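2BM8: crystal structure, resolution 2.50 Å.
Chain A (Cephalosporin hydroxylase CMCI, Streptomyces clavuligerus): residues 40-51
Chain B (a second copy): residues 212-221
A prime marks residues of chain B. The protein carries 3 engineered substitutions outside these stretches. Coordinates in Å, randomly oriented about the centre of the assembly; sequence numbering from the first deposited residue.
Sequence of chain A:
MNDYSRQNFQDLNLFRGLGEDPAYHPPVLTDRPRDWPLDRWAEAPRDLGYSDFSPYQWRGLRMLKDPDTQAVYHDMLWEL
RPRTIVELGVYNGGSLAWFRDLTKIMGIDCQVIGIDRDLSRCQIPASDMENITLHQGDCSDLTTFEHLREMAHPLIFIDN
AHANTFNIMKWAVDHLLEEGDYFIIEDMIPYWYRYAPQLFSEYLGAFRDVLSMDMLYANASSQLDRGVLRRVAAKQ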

# COMPACT_ATOMS: atom_id res chain seq x y z
N ARG A 40 -10.30 -28.28 8.69
CA ARG A 40 -10.71 -27.02 8.10
C ARG A 40 -9.68 -25.90 8.30
O ARG A 40 -10.06 -24.73 8.35
CB ARG A 40 -12.02 -26.59 8.74
CG ARG A 40 -13.18 -27.50 8.39
CD ARG A 40 -14.44 -26.76 8.12
NE ARG A 40 -15.49 -27.12 9.06
CZ ARG A 40 -16.17 -26.27 9.83
NH1 ARG A 40 -15.90 -24.96 9.83
NH2 ARG A 40 -17.12 -26.74 10.63
N TRP A 41 -8.40 -26.24 8.41
CA TRP A 41 -7.35 -25.27 8.75
C TRP A 41 -7.30 -24.11 7.76
O TRP A 41 -7.20 -22.96 8.15
CB TRP A 41 -5.99 -25.99 8.84
CG TRP A 41 -4.79 -25.10 8.95
CD1 TRP A 41 -4.18 -24.68 10.08
CD2 TRP A 41 -4.02 -24.56 7.86
NE1 TRP A 41 -3.09 -23.90 9.78
CE2 TRP A 41 -2.97 -23.81 8.42
CE3 TRP A 41 -4.13 -24.63 6.47
CZ2 TRP A 41 -2.04 -23.14 7.64
CZ3 TRP A 41 -3.21 -23.96 5.70
CH2 TRP A 41 -2.18 -23.22 6.28
N ALA A 42 -7.43 -24.40 6.47
CA ALA A 42 -7.36 -23.37 5.44
C ALA A 42 -8.49 -22.34 5.50
O ALA A 42 -8.37 -21.25 4.93
CB ALA A 42 -7.35 -24.02 4.06
N GLU A 43 -9.60 -22.69 6.17
CA GLU A 43 -10.79 -21.82 6.24
C GLU A 43 -10.85 -20.94 7.49
O GLU A 43 -11.78 -20.16 7.65
CB GLU A 43 -12.06 -22.65 6.16
CG GLU A 43 -12.10 -23.64 5.00
CD GLU A 43 -13.40 -24.42 4.95
OE1 GLU A 43 -14.01 -24.65 6.01
OE2 GLU A 43 -13.83 -24.80 3.83
N ALA A 44 -9.85 -21.04 8.37
CA ALA A 44 -9.82 -20.24 9.58
C ALA A 44 -9.51 -18.81 9.21
O ALA A 44 -8.65 -18.56 8.36
CB ALA A 44 -8.77 -20.75 10.54
N PRO A 45 -10.18 -17.86 9.86
CA PRO A 45 -9.94 -16.45 9.56
C PRO A 45 -8.52 -16.04 9.97
O PRO A 45 -7.92 -16.62 10.87
CB PRO A 45 -11.01 -15.73 10.38
CG PRO A 45 -11.33 -16.68 11.50
CD PRO A 45 -11.17 -18.04 10.94
N ARG A 46 -8.00 -15.02 9.29
CA ARG A 46 -6.60 -14.67 9.38
C ARG A 46 -6.32 -13.41 10.20
O ARG A 46 -5.18 -13.17 10.60
CB ARG A 46 -6.00 -14.64 7.95
CG ARG A 46 -5.78 -16.10 7.43
CD ARG A 46 -5.43 -16.35 5.94
NE ARG A 46 -4.24 -15.68 5.41
CZ ARG A 46 -3.07 -15.57 6.01
NH1 ARG A 46 -2.88 -16.10 7.22
NH2 ARG A 46 -2.07 -14.91 5.42
N ASP A 47 -7.35 -12.64 10.51
CA ASP A 47 -7.22 -11.45 11.36
C ASP A 47 -7.12 -11.82 12.86
O ASP A 47 -7.31 -12.97 13.26
CB ASP A 47 -8.39 -10.49 11.12
CG ASP A 47 -9.76 -11.11 11.43
OD1 ASP A 47 -10.66 -10.39 11.90
OD2 ASP A 47 -10.05 -12.31 11.24
N LEU A 48 -6.85 -10.81 13.68
CA LEU A 48 -6.42 -11.00 15.07
C LEU A 48 -7.49 -11.69 15.93
O LEU A 48 -7.16 -12.56 16.75
CB LEU A 48 -6.02 -9.63 15.65
CG LEU A 48 -5.21 -9.55 16.94
CD1 LEU A 48 -4.13 -10.62 17.04
CD2 LEU A 48 -4.59 -8.18 17.07
N GLY A 49 -8.75 -11.32 15.72
CA GLY A 49 -9.89 -11.88 16.44
C GLY A 49 -10.46 -10.92 17.48
O GLY A 49 -11.54 -11.17 18.05
N TYR A 50 -9.74 -9.83 17.71
CA TYR A 50 -10.10 -8.85 18.73
C TYR A 50 -9.43 -7.52 18.41
O TYR A 50 -8.66 -7.40 17.44
CB TYR A 50 -9.69 -9.35 20.13
CG TYR A 50 -8.24 -9.81 20.21
CD1 TYR A 50 -7.24 -8.93 20.63
CD2 TYR A 50 -7.87 -11.11 19.87
CE1 TYR A 50 -5.92 -9.33 20.71
CE2 TYR A 50 -6.55 -11.51 19.95
CZ TYR A 50 -5.57 -10.62 20.36
OH TYR A 50 -4.24 -11.01 20.44
N SER A 51 -9.74 -6.50 19.20
CA SER A 51 -9.22 -5.17 18.93
C SER A 51 -7.74 -5.11 19.31
O SER A 51 -7.34 -5.58 20.38
CB SER A 51 -10.03 -4.10 19.68
OG SER A 51 -9.19 -3.17 20.31
N SER B 212 -5.67 -28.94 18.00
CA SER B 212 -6.47 -27.82 17.53
C SER B 212 -5.53 -26.67 17.21
O SER B 212 -4.44 -26.60 17.77
CB SER B 212 -7.44 -27.36 18.62
OG SER B 212 -6.77 -26.51 19.58
N MET B 213 -5.93 -25.77 16.32
CA MET B 213 -5.24 -24.50 16.17
C MET B 213 -5.84 -23.51 17.17
O MET B 213 -7.04 -23.23 17.14
CB MET B 213 -5.38 -23.95 14.76
CG MET B 213 -4.65 -22.64 14.56
SD MET B 213 -4.35 -22.25 12.85
CE MET B 213 -6.01 -22.42 12.18
N ASP B 214 -5.00 -22.97 18.05
CA ASP B 214 -5.43 -22.04 19.08
C ASP B 214 -5.56 -20.64 18.50
O ASP B 214 -4.57 -19.97 18.26
CB ASP B 214 -4.43 -22.04 20.23
CG ASP B 214 -4.87 -21.17 21.39
OD1 ASP B 214 -5.85 -20.42 21.24
OD2 ASP B 214 -4.31 -21.18 22.49
N MET B 215 -6.78 -20.18 18.32
CA MET B 215 -7.05 -18.96 17.58
C MET B 215 -6.78 -17.68 18.35
O MET B 215 -6.77 -16.61 17.75
CB MET B 215 -8.48 -18.95 17.09
CG MET B 215 -8.78 -20.05 16.11
SD MET B 215 -7.70 -20.08 14.69
CE MET B 215 -8.46 -18.76 13.70
N LEU B 216 -6.58 -17.77 19.67
CA LEU B 216 -6.15 -16.61 20.44
C LEU B 216 -4.72 -16.18 20.10
O LEU B 216 -4.41 -14.99 20.07
CB LEU B 216 -6.26 -16.87 21.94
CG LEU B 216 -6.13 -15.64 22.85
CD1 LEU B 216 -7.20 -14.62 22.54
CD2 LEU B 216 -6.21 -16.03 24.32
N TYR B 217 -3.86 -17.16 19.83
CA TYR B 217 -2.45 -16.90 19.55
C TYR B 217 -2.05 -17.05 18.08
O TYR B 217 -1.14 -16.38 17.63
CB TYR B 217 -1.60 -17.82 20.42
CG TYR B 217 -1.83 -17.64 21.90
CD1 TYR B 217 -2.15 -18.71 22.72
CD2 TYR B 217 -1.73 -16.38 22.49
CE1 TYR B 217 -2.37 -18.54 24.09
CE2 TYR B 217 -1.93 -16.19 23.86
CZ TYR B 217 -2.25 -17.27 24.65
OH TYR B 217 -2.45 -17.09 26.00
N ALA B 218 -2.75 -17.89 17.34
CA ALA B 218 -2.38 -18.26 15.98
C ALA B 218 -2.29 -17.11 14.98
O ALA B 218 -1.50 -17.18 14.06
CB ALA B 218 -3.34 -19.34 15.44
N ASN B 219 -3.08 -16.06 15.12
CA ASN B 219 -2.96 -14.91 14.20
C ASN B 219 -2.21 -13.71 14.81
O ASN B 219 -2.24 -12.62 14.27
CB ASN B 219 -4.35 -14.48 13.69
CG ASN B 219 -5.09 -15.62 12.99
OD1 ASN B 219 -4.50 -16.42 12.26
ND2 ASN B 219 -6.40 -15.70 13.22
N ALA B 220 -1.52 -13.90 15.92
CA ALA B 220 -0.99 -12.76 16.68
C ALA B 220 0.45 -12.35 16.33
O ALA B 220 0.89 -11.29 16.74
CB ALA B 220 -1.11 -13.02 18.18
N SER B 221 1.18 -13.17 15.59
CA SER B 221 2.48 -12.75 15.05
C SER B 221 2.83 -13.43 13.75
O SER B 221 2.45 -14.58 13.52
CB SER B 221 3.60 -13.01 16.07
OG SER B 221 4.10 -14.34 16.01
O HOH W 1 -4.70 -14.43 17.24

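Three residues have the most surface covered: Asn219′ (81 Å²), Met213′ (60 Å²) and, from the other chain, Leu48 (53 Å²). Together the two stretches bury 471 Å².

Asn219′ is the polar anchor. It lies in the type I turn from Tyr217′ to Ala220′, closed by the backbone bond from Ala220′ N to Tyr217′ O (3.0 Å), and its CA-to-CB bond points toward chain A. With chi1 at -57° (m), ND2 reaches two backbone carbonyls: it donates to Pro45 O at 2.9 Å and, more weakly, to Asp47 O, also at 2.9 Å but with an angle of only 125°. A carboxamide suits the place because one NH2 group brings two protons to a loop segment whose carbonyls face it. The recognition is therefore of chain A's backbone path; the side chains of Arg46 and Asp47 both start away from chain B.

Met213′ and Met215′ supply one apolar patch of the contact. The CA-to-CB bonds of both point toward chain A, and their flexible thioethers end close to Ala44 CB, which lies 3.6 Å from Met213′ CE and 3.7 Å from Met215′ CE. Alanine offers a small apolar surface that both methyls can share. Met213′, extended at chi1 and chi2 (t, t) and turned at chi3 (p), also sets CE 3.6 Å from Trp41 CD1, while its SD lies 4.4 Å from the centroid of the indole five-membered ring, in an oblique approach. Trp41 starts sideways, but its t rotamer brings the ring nearer, and NE1 is satisfied elsewhere in the structure. Met215′ coils instead through three m torsions, so that its CE also packs 3.9 Å from Pro45 CD, on a rigid ring.

Leu48 has its CA-to-CB bond pointing away from chain B, yet its t, p conformation swings the end back: CD1 rests 3.8 Å from Ala220′ CA and 4.0 Å from Ala220′ CB. Water 1 accepts from Asn219′ N (3.1 Å) and lies within hydrogen-bonding reach of Leu48 O (3.1 Å) and Met215′ O (3.0 Å), with more acceptors in reach than its two protons can serve at once.

Gly49 follows with phi at 106°, where a CB would jam against the preceding carbonyl oxygen; the backbone itself calls for glycine. Beyond it the CA-to-CB bond of Tyr50 points toward chain B, and CE2 comes to 4.1 Å from Leu216′ CD1, an apolar contact. The rule to read here is one amide nitrogen donating to two backbone carbonyls, the second bond weak, with the methionines packing to one side of it and Leu48 to the other.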